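Local coordinates for protein putative succinylglutamate desuccinylase / aspartoacylase (Shewanella amazonensis, PDB 3FMC) that probably acts as a zinc-dependent hydrolase of the succinylglutamate desuccinylase / aspartoacylase family, at residues Ile53-Lys58 against Asp253-Ala258; Tyr37-Val42 against Val168-Thr173; Gln192-Pro197 against Leu239-Gly244. All blocks are in the same frame, centred on the assembly; numbering follows the deposited sequence.

All three contacts belong to the catalytic domain, and their centres lie about 12 to 13 Å apart. Interaction 2 pairs neighbouring parallel strands 36-40 and 167-174. The next strand, 237-243, carries interaction 3. Helices 48-60 and 251-267 form interaction 1 and lie against the same side of these strands. Ile53 and Leu56 reach down onto interaction 2, and Asp257 touches Leu243 of interaction 3. Along the chain the segments of interactions 1 and 2 alternate, and interaction 3 lies between 168-173 and 253-258. Early and late parts of the domain thus meet in one core, next to a possible metal site that includes His172.

Interaction 1: residues Ile53-Lys58 against Asp253-Ala258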
loop_
_atom_site.group_PDB
_atom_site.type_symbol
_atom_site.label_atom_id
_atom_site.label_comp_id
_atom_site.label_asym_id
_atom_site.label_seq_id
_atom_site.Cartn_x
_atom_site.Cartn_y
_atom_site.Cartn_z
ATOM N N ILE C 53 -22.744 2.797 -17.921
ATOM C CA ILE C 53 -23.444 1.565 -18.263
ATOM C C ILE C 53 -24.871 1.613 -17.701
ATOM O O ILE C 53 -25.860 1.273 -18.399
ATOM C CB ILE C 53 -22.650 0.307 -17.818
ATOM C CG1 ILE C 53 -21.426 0.113 -18.745
ATOM C CG2 ILE C 53 -23.513 -0.945 -17.806
ATOM C CD1 ILE C 53 -20.541 -1.133 -18.427
ATOM N N TYR C 54 -24.995 2.082 -16.474
ATOM C CA TYR C 54 -26.298 2.214 -15.845
ATOM C C TYR C 54 -27.229 3.088 -16.725
ATOM O O TYR C 54 -28.331 2.692 -17.074
ATOM C CB TYR C 54 -26.136 2.858 -14.475
ATOM C CG TYR C 54 -27.446 3.202 -13.813
ATOM C CD1 TYR C 54 -28.238 2.195 -13.240
ATOM C CD2 TYR C 54 -27.903 4.513 -13.761
ATOM C CE1 TYR C 54 -29.430 2.484 -12.657
ATOM C CE2 TYR C 54 -29.104 4.805 -13.175
ATOM C CZ TYR C 54 -29.870 3.784 -12.630
ATOM O OH TYR C 54 -31.052 4.078 -12.012
ATOM N N GLN C 55 -26.785 4.296 -17.031
ATOM C CA GLN C 55 -27.611 5.220 -17.811
ATOM C C GLN C 55 -27.898 4.666 -19.197
ATOM O O GLN C 55 -29.022 4.836 -19.694
ATOM C CB GLN C 55 -26.971 6.600 -17.915
ATOM C CG GLN C 55 -26.825 7.367 -16.588
ATOM C CD GLN C 55 -28.109 7.889 -16.049
ATOM O OE1 GLN C 55 -29.146 7.301 -16.269
ATOM N NE2 GLN C 55 -28.045 8.939 -15.282
ATOM N N LEU C 56 -26.929 4.007 -19.815
ATOM C CA LEU C 56 -27.109 3.451 -21.145
ATOM C C LEU C 56 -28.188 2.370 -21.092
ATOM O O LEU C 56 -29.093 2.318 -21.942
ATOM C CB LEU C 56 -25.796 2.908 -21.712
ATOM C CG LEU C 56 -25.792 2.388 -23.160
ATOM C CD1 LEU C 56 -26.257 3.517 -24.158
ATOM C CD2 LEU C 56 -24.396 1.842 -23.515
HETATM N N MSE C 57 -28.115 1.489 -20.096
HETATM C CA MSE C 57 -29.127 0.457 -19.997
HETATM C C MSE C 57 -30.527 1.053 -19.769
HETATM O O MSE C 57 -31.508 0.561 -20.340
HETATM C CB MSE C 57 -28.764 -0.554 -18.909
HETATM C CG MSE C 57 -27.578 -1.360 -19.307
HETATM SE SE MSE C 57 -27.161 -2.843 -18.067
HETATM C CE MSE C 57 -27.055 -1.947 -16.418
ATOM N N LYS C 58 -30.633 2.081 -18.949
ATOM C CA LYS C 58 -31.930 2.731 -18.703
ATOM C C LYS C 58 -32.513 3.301 -20.005
ATOM O O LYS C 58 -33.737 3.221 -20.240
ATOM C CB LYS C 58 -31.815 3.873 -17.698
ATOM C CG LYS C 58 -31.364 3.479 -16.321
ATOM C CD LYS C 58 -32.234 2.480 -15.646
ATOM C CE LYS C 58 -33.428 3.036 -14.984
ATOM N NZ LYS C 58 -33.969 1.910 -14.128
ATOM N N ASP C 253 -23.598 13.552 -15.625
ATOM C CA ASP C 253 -22.531 13.537 -16.624
ATOM C C ASP C 253 -22.520 12.200 -17.393
ATOM O O ASP C 253 -22.319 12.160 -18.608
ATOM C CB ASP C 253 -21.181 13.813 -15.942
ATOM C CG ASP C 253 -20.130 14.302 -16.912
ATOM O OD1 ASP C 253 -20.500 15.033 -17.853
ATOM O OD2 ASP C 253 -18.934 14.001 -16.690
ATOM N N ALA C 254 -22.754 11.095 -16.682
ATOM C CA ALA C 254 -22.828 9.757 -17.296
ATOM C C ALA C 254 -23.973 9.651 -18.338
ATOM O O ALA C 254 -23.872 8.919 -19.329
ATOM C CB ALA C 254 -22.995 8.697 -16.196
ATOM N N LEU C 255 -25.060 10.374 -18.109
ATOM C CA LEU C 255 -26.167 10.422 -19.081
ATOM C C LEU C 255 -25.682 11.015 -20.411
ATOM O O LEU C 255 -25.986 10.489 -21.489
ATOM C CB LEU C 255 -27.348 11.200 -18.510
ATOM C CG LEU C 255 -28.634 11.159 -19.360
ATOM C CD1 LEU C 255 -29.117 9.693 -19.745
ATOM C CD2 LEU C 255 -29.671 11.994 -18.607
ATOM N N GLU C 256 -24.943 12.112 -20.346
ATOM C CA GLU C 256 -24.363 12.717 -21.553
ATOM C C GLU C 256 -23.499 11.718 -22.310
ATOM O O GLU C 256 -23.597 11.571 -23.528
ATOM C CB GLU C 256 -23.535 13.969 -21.190
ATOM C CG GLU C 256 -22.511 14.356 -22.268
ATOM C CD GLU C 256 -21.786 15.653 -21.979
ATOM O OE1 GLU C 256 -22.471 16.690 -21.899
ATOM O OE2 GLU C 256 -20.530 15.636 -21.878
ATOM N N ASP C 257 -22.650 10.999 -21.581
ATOM C CA ASP C 257 -21.791 10.009 -22.220
ATOM C C ASP C 257 -22.642 8.915 -22.905
ATOM O O ASP C 257 -22.376 8.494 -24.035
ATOM C CB ASP C 257 -20.896 9.335 -21.173
ATOM C CG ASP C 257 -20.008 10.311 -20.448
ATOM O OD1 ASP C 257 -19.620 11.363 -21.037
ATOM O OD2 ASP C 257 -19.692 10.040 -19.273
ATOM N N ALA C 258 -23.652 8.436 -22.190
ATOM C CA ALA C 258 -24.538 7.382 -22.730
ATOM C C ALA C 258 -25.254 7.869 -24.007
ATOM O O ALA C 258 -25.414 7.112 -24.979
ATOM C CB ALA C 258 -25.550 6.983 -21.660
#
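Gln55 NE2 comes within 4.0 Å of Leu255 CB and gives a hydrogen bond to the backbone O of Leu251 in the first turn of helix 251-267. This bond ties the polar end of Gln55 to the other helix. The Gln55 chain bends at chi2 (-73°), and its side chain crosses that of Leu255 at about a right angle. Gln55 CG sits close to the backbone of the opposing helix, 3.8 Å from Leu255 N. It also meets Ala254 CB at 4.1 Å. The contact is a helix-helix crossing above the strands of the alpha/beta catalytic domain. The segment axes approach to 8.2 Å at an angle of -59°. The small side chains of Ala254 and Ala258 allow this closeness. Ala258 CB points at the backbone of helix 48-60, 3.8 Å from Leu56 N. It also meets Gln55 CB at 4.0 Å. Leu56 CD1 lies 3.8 Å from Ala258 O, and the Leu56 side chain also packs on Ile261, Leu262 and Leu71. On helix 251-267, Asp253 and Asp257 both form salt bridges with Lys179. On helix 48-60, Tyr54 packs on Leu332 and Met57, a selenomethionine, on Tyr326, both of a second subunit.

Interaction 2: residues Tyr37-Val42 against Val168-Thr173; sequences YIQANV and VLDLHT
Gln39 NE2 gives a hydrogen bond of 3.1 Å to Asp170 OD1. The oxygen lies in the plane of the amide, but the NE2 donor stands 66° out of the carboxylate plane. Asp170 OD1 also accepts from water 2, which donates to Leu171 O as well. The other carboxylate oxygen, Asp170 OD2, takes a 2.7 Å bond from His172 NE2, which stands off the opposite carboxylate face from Gln39 NE2. Gln39 NE2 also bonds to Tyr104 OH, and Gln39 OE1 accepts from Tyr37 OH at 2.8 Å, so both ends of the amide are held. Gln39 CG sits between the backbone N and the carbonyl carbon (chi1 65°), which brings it to 3.3 Å from Asp170 OD1. An alanine here would probably leave Tyr37 OH without this acceptor, and Asp170 OD1 and Tyr104 OH without their amide partner, so that the carboxylate could turn more easily. The backbones form a parallel strand pair within the central sheet. Leu169 N bonds to Tyr37 O, Gln39 N to Leu169 O, and Leu171 N to Gln39 O at 2.8 Å. On the opposite face of the strands from Gln39, Ile38 and Leu169 lie side by side, with their CD1 atoms 4.1 Å apart. Ile38 CG2 meets Leu171 CD1 at 3.9 Å, beneath helix 48-60. His172, His43 and Glu46 are arranged in a way consistent with a vacant zinc site. Gln39 would then be an outer residue that steadies Asp170, which in turn helps to orient the His172 ring.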
loop_
_atom_site.group_PDB
_atom_site.type_symbol
_atom_site.label_atom_id
_atom_site.label_comp_id
_atom_site.label_asym_id
_atom_site.label_seq_id
_atom_site.Cartn_x
_atom_site.Cartn_y
_atom_site.Cartn_z
ATOM N N TYR C 37 -20.220 -5.196 -27.440
ATOM C CA TYR C 37 -19.718 -5.584 -26.124
ATOM C C TYR C 37 -19.155 -4.332 -25.437
ATOM O O TYR C 37 -18.319 -3.649 -26.010
ATOM C CB TYR C 37 -18.660 -6.650 -26.235
ATOM C CG TYR C 37 -17.993 -6.979 -24.914
ATOM C CD1 TYR C 37 -18.504 -7.958 -24.060
ATOM C CD2 TYR C 37 -16.844 -6.302 -24.520
ATOM C CE1 TYR C 37 -17.848 -8.245 -22.820
ATOM C CE2 TYR C 37 -16.201 -6.592 -23.314
ATOM C CZ TYR C 37 -16.725 -7.576 -22.465
ATOM O OH TYR C 37 -16.122 -7.879 -21.261
ATOM N N ILE C 38 -19.664 -4.038 -24.240
ATOM C CA ILE C 38 -19.282 -2.828 -23.467
ATOM C C ILE C 38 -18.847 -3.282 -22.076
ATOM O O ILE C 38 -19.545 -4.079 -21.445
ATOM C CB ILE C 38 -20.457 -1.838 -23.329
ATOM C CG1 ILE C 38 -21.079 -1.579 -24.713
ATOM C CG2 ILE C 38 -20.018 -0.542 -22.619
ATOM C CD1 ILE C 38 -22.262 -0.567 -24.717
ATOM N N GLN C 39 -17.698 -2.788 -21.624
ATOM C CA GLN C 39 -17.222 -3.075 -20.259
ATOM C C GLN C 39 -16.743 -1.804 -19.574
ATOM O O GLN C 39 -16.402 -0.831 -20.220
ATOM C CB GLN C 39 -16.128 -4.151 -20.221
ATOM C CG GLN C 39 -14.823 -3.769 -20.898
ATOM C CD GLN C 39 -13.798 -4.841 -20.870
ATOM O OE1 GLN C 39 -14.118 -6.019 -20.826
ATOM N NE2 GLN C 39 -12.535 -4.437 -20.870
ATOM N N ALA C 40 -16.704 -1.850 -18.243
ATOM C CA ALA C 40 -16.284 -0.725 -17.423
ATOM C C ALA C 40 -15.530 -1.232 -16.203
ATOM O O ALA C 40 -15.814 -2.339 -15.704
ATOM C CB ALA C 40 -17.505 0.065 -16.902
ATOM N N ASN C 41 -14.668 -0.360 -15.699
ATOM C CA ASN C 41 -14.067 -0.464 -14.330
ATOM C C ASN C 41 -13.044 -1.605 -14.228
ATOM O O ASN C 41 -12.907 -2.273 -13.172
ATOM C CB ASN C 41 -15.228 -0.592 -13.295
ATOM C CG ASN C 41 -14.908 -0.098 -11.864
ATOM O OD1 ASN C 41 -15.745 -0.295 -10.961
ATOM N ND2 ASN C 41 -13.771 0.568 -11.652
ATOM N N VAL C 42 -12.353 -1.863 -15.345
ATOM C CA VAL C 42 -11.229 -2.796 -15.342
ATOM C C VAL C 42 -10.156 -2.194 -14.421
ATOM O O VAL C 42 -9.475 -2.920 -13.661
ATOM C CB VAL C 42 -10.728 -3.132 -16.785
ATOM C CG1 VAL C 42 -9.339 -3.845 -16.765
ATOM C CG2 VAL C 42 -11.727 -4.088 -17.507
ATOM N N VAL C 168 -16.599 -3.177 -29.844
ATOM C CA VAL C 168 -16.121 -3.268 -28.469
ATOM C C VAL C 168 -15.884 -1.875 -27.931
ATOM O O VAL C 168 -15.136 -1.107 -28.550
ATOM C CB VAL C 168 -14.812 -4.081 -28.396
ATOM C CG1 VAL C 168 -14.191 -4.010 -27.015
ATOM C CG2 VAL C 168 -15.065 -5.567 -28.853
ATOM N N LEU C 169 -16.534 -1.549 -26.826
ATOM C CA LEU C 169 -16.351 -0.246 -26.165
ATOM C C LEU C 169 -15.837 -0.485 -24.739
ATOM O O LEU C 169 -16.527 -1.079 -23.924
ATOM C CB LEU C 169 -17.657 0.561 -26.104
ATOM C CG LEU C 169 -18.407 0.791 -27.414
ATOM C CD1 LEU C 169 -19.730 1.563 -27.101
ATOM C CD2 LEU C 169 -17.508 1.473 -28.428
ATOM N N ASP C 170 -14.622 -0.028 -24.467
ATOM C CA ASP C 170 -13.970 -0.191 -23.134
ATOM C C ASP C 170 -14.073 1.165 -22.442
ATOM O O ASP C 170 -13.524 2.149 -22.911
ATOM C CB ASP C 170 -12.519 -0.635 -23.327
ATOM C CG ASP C 170 -11.880 -1.199 -22.039
ATOM O OD1 ASP C 170 -12.604 -1.359 -21.043
ATOM O OD2 ASP C 170 -10.643 -1.452 -22.041
ATOM N N LEU C 171 -14.808 1.202 -21.352
ATOM C CA LEU C 171 -15.034 2.435 -20.627
ATOM C C LEU C 171 -14.041 2.607 -19.473
ATOM O O LEU C 171 -14.026 1.816 -18.486
ATOM C CB LEU C 171 -16.455 2.521 -20.099
ATOM C CG LEU C 171 -17.576 2.232 -21.109
ATOM C CD1 LEU C 171 -18.904 2.421 -20.403
ATOM C CD2 LEU C 171 -17.474 3.117 -22.341
ATOM N N HIS C 172 -13.278 3.694 -19.590
ATOM C CA HIS C 172 -12.262 4.088 -18.632
ATOM C C HIS C 172 -12.487 5.531 -18.159
ATOM O O HIS C 172 -13.418 6.212 -18.572
ATOM C CB HIS C 172 -10.874 3.956 -19.287
ATOM C CG HIS C 172 -10.409 2.532 -19.505
ATOM N ND1 HIS C 172 -9.423 1.933 -18.733
ATOM C CD2 HIS C 172 -10.793 1.599 -20.410
ATOM C CE1 HIS C 172 -9.224 0.696 -19.158
ATOM N NE2 HIS C 172 -10.043 0.465 -20.172
ATOM N N THR C 173 -11.615 5.958 -17.264
ATOM C CA THR C 173 -11.475 7.358 -16.879
ATOM C C THR C 173 -9.977 7.640 -16.759
ATOM O O THR C 173 -9.163 6.721 -16.648
ATOM C CB THR C 173 -12.148 7.756 -15.547
ATOM O OG1 THR C 173 -11.338 7.392 -14.415
ATOM C CG2 THR C 173 -13.579 7.186 -15.380
HETATM O O HOH W 1 -14.954 2.618 -16.084
HETATM O O HOH W 2 -12.677 -0.674 -18.288
#

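Interaction 3: residues Gln192-Pro197 against Leu239-Gly244; sequences QYFSIP and LTLELG
The irregular segment Gln192-Pro197 passes strand 237-243 at a distance, with Ile196 CA and Leu241 CA, the nearest pair, 8.4 Å apart, and no hydrogen bond joins the two segments. The strand belongs to the central sheet of the alpha/beta catalytic domain, and 192-197 lies in the loop between strands 176-184 and 198-202. Side chains fill the gap. Leu239 and Leu241 point toward the loop, as is usual for alternate residues of a strand, while Phe194 and Ile196 point back. Phe194 meets both leucines obliquely, through different ring atoms. Its CD1 is 3.9 Å from Leu241 CD2. Further round the ring, CE2 and CZ are each 4.0 Å from Leu239 CD1. The Phe194 and Leu241 side chains cross at about a right angle. Helix 251-267 completes this core: Tyr264 stacks on the Phe194 ring, and Ile261 touches both Phe194 and Leu241. The backbone of the loop is held as well, since Phe194 O accepts a hydrogen bond from Arg282. On the strand, Leu239 and Leu241 also pack against Leu169 and Leu171 of the neighbouring strand. Ile196 CG1 is anti to the carbonyl carbon (chi1 -59°), and the chain continues extended to CD1. That methyl meets Leu241 CG at 3.9 Å and Leu243 CD2 at 4.1 Å.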
loop_
_atom_site.group_PDB
_atom_site.type_symbol
_atom_site.label_atom_id
_atom_site.label_comp_id
_atom_site.label_asym_id
_atom_site.label_seq_id
_atom_site.Cartn_x
_atom_site.Cartn_y
_atom_site.Cartn_z
ATOM N N GLN C 192 -16.692 11.237 -34.710
ATOM C CA GLN C 192 -17.757 12.177 -35.081
ATOM C C GLN C 192 -19.097 11.877 -34.411
ATOM O O GLN C 192 -19.932 12.766 -34.354
ATOM C CB GLN C 192 -17.955 12.213 -36.609
ATOM C CG GLN C 192 -16.744 12.651 -37.408
ATOM C CD GLN C 192 -16.321 14.084 -37.118
ATOM O OE1 GLN C 192 -17.146 14.989 -37.039
ATOM N NE2 GLN C 192 -15.019 14.295 -36.970
ATOM N N TYR C 193 -19.277 10.671 -33.856
ATOM C CA TYR C 193 -20.572 10.250 -33.269
ATOM C C TYR C 193 -20.649 10.357 -31.772
ATOM O O TYR C 193 -21.720 10.646 -31.206
ATOM C CB TYR C 193 -20.930 8.844 -33.781
ATOM C CG TYR C 193 -20.987 8.831 -35.276
ATOM C CD1 TYR C 193 -22.102 9.332 -35.969
ATOM C CD2 TYR C 193 -19.918 8.407 -36.018
ATOM C CE1 TYR C 193 -22.123 9.384 -37.351
ATOM C CE2 TYR C 193 -19.938 8.441 -37.395
ATOM C CZ TYR C 193 -21.043 8.927 -38.059
ATOM O OH TYR C 193 -21.001 8.934 -39.446
ATOM N N PHE C 194 -19.521 10.134 -31.090
ATOM C CA PHE C 194 -19.486 10.278 -29.646
ATOM C C PHE C 194 -19.461 11.778 -29.256
ATOM O O PHE C 194 -19.259 12.631 -30.122
ATOM C CB PHE C 194 -18.271 9.535 -29.053
ATOM C CG PHE C 194 -18.291 8.044 -29.303
ATOM C CD1 PHE C 194 -18.955 7.187 -28.435
ATOM C CD2 PHE C 194 -17.654 7.502 -30.395
ATOM C CE1 PHE C 194 -18.980 5.819 -28.678
ATOM C CE2 PHE C 194 -17.661 6.127 -30.623
ATOM C CZ PHE C 194 -18.313 5.298 -29.758
ATOM N N SER C 195 -19.716 12.051 -27.982
ATOM C CA SER C 195 -19.711 13.397 -27.389
ATOM C C SER C 195 -18.381 13.623 -26.623
ATOM O O SER C 195 -18.358 13.938 -25.419
ATOM C CB SER C 195 -20.903 13.529 -26.450
ATOM O OG SER C 195 -22.103 13.323 -27.192
ATOM N N ILE C 196 -17.293 13.466 -27.376
ATOM C CA ILE C 196 -15.946 13.536 -26.821
ATOM C C ILE C 196 -15.098 14.531 -27.626
ATOM O O ILE C 196 -14.807 14.305 -28.811
ATOM C CB ILE C 196 -15.328 12.127 -26.791
ATOM C CG1 ILE C 196 -16.219 11.198 -25.921
ATOM C CG2 ILE C 196 -13.895 12.208 -26.198
ATOM C CD1 ILE C 196 -15.838 9.718 -25.847
ATOM N N PRO C 197 -14.656 15.608 -26.960
ATOM C CA PRO C 197 -13.927 16.691 -27.643
ATOM C C PRO C 197 -12.536 16.334 -28.163
ATOM O O PRO C 197 -12.086 16.932 -29.119
ATOM C CB PRO C 197 -13.897 17.803 -26.573
ATOM C CG PRO C 197 -13.943 17.106 -25.258
ATOM C CD PRO C 197 -14.802 15.860 -25.514
ATOM N N LEU C 239 -12.993 0.735 -29.434
ATOM C CA LEU C 239 -12.734 2.112 -28.992
ATOM C C LEU C 239 -12.645 2.141 -27.470
ATOM O O LEU C 239 -13.340 1.375 -26.788
ATOM C CB LEU C 239 -13.922 2.965 -29.435
ATOM C CG LEU C 239 -14.135 2.893 -30.961
ATOM C CD1 LEU C 239 -15.574 2.785 -31.265
ATOM C CD2 LEU C 239 -13.476 4.079 -31.616
ATOM N N THR C 240 -11.827 3.059 -26.935
ATOM C CA THR C 240 -11.686 3.206 -25.489
ATOM C C THR C 240 -12.091 4.613 -25.136
ATOM O O THR C 240 -11.507 5.559 -25.615
ATOM C CB THR C 240 -10.232 2.881 -25.049
ATOM O OG1 THR C 240 -9.885 1.566 -25.514
ATOM C CG2 THR C 240 -10.051 2.982 -23.549
ATOM N N LEU C 241 -13.109 4.727 -24.309
ATOM C CA LEU C 241 -13.628 5.993 -23.882
ATOM C C LEU C 241 -13.105 6.302 -22.486
ATOM O O LEU C 241 -13.281 5.509 -21.587
ATOM C CB LEU C 241 -15.165 5.950 -23.901
ATOM C CG LEU C 241 -15.921 5.870 -25.279
ATOM C CD1 LEU C 241 -15.677 4.673 -26.117
ATOM C CD2 LEU C 241 -17.453 6.120 -24.991
ATOM N N GLU C 242 -12.431 7.456 -22.338
ATOM C CA GLU C 242 -11.831 7.913 -21.075
ATOM C C GLU C 242 -12.730 9.042 -20.620
ATOM O O GLU C 242 -12.569 10.212 -21.021
ATOM C CB GLU C 242 -10.393 8.406 -21.313
ATOM C CG GLU C 242 -9.429 7.427 -21.992
ATOM C CD GLU C 242 -8.803 6.398 -21.028
ATOM O OE1 GLU C 242 -8.612 6.722 -19.848
ATOM O OE2 GLU C 242 -8.498 5.288 -21.493
ATOM N N LEU C 243 -13.700 8.687 -19.796
ATOM C CA LEU C 243 -14.793 9.581 -19.399
ATOM C C LEU C 243 -14.617 10.430 -18.152
ATOM O O LEU C 243 -15.343 10.308 -17.179
ATOM C CB LEU C 243 -16.076 8.737 -19.340
ATOM C CG LEU C 243 -16.420 8.091 -20.721
ATOM C CD1 LEU C 243 -17.638 7.222 -20.654
ATOM C CD2 LEU C 243 -16.609 9.182 -21.846
ATOM N N GLY C 244 -13.682 11.355 -18.209
ATOM C CA GLY C 244 -13.483 12.276 -17.092
ATOM C C GLY C 244 -12.559 11.713 -16.039
ATOM O O GLY C 244 -11.662 10.919 -16.340
#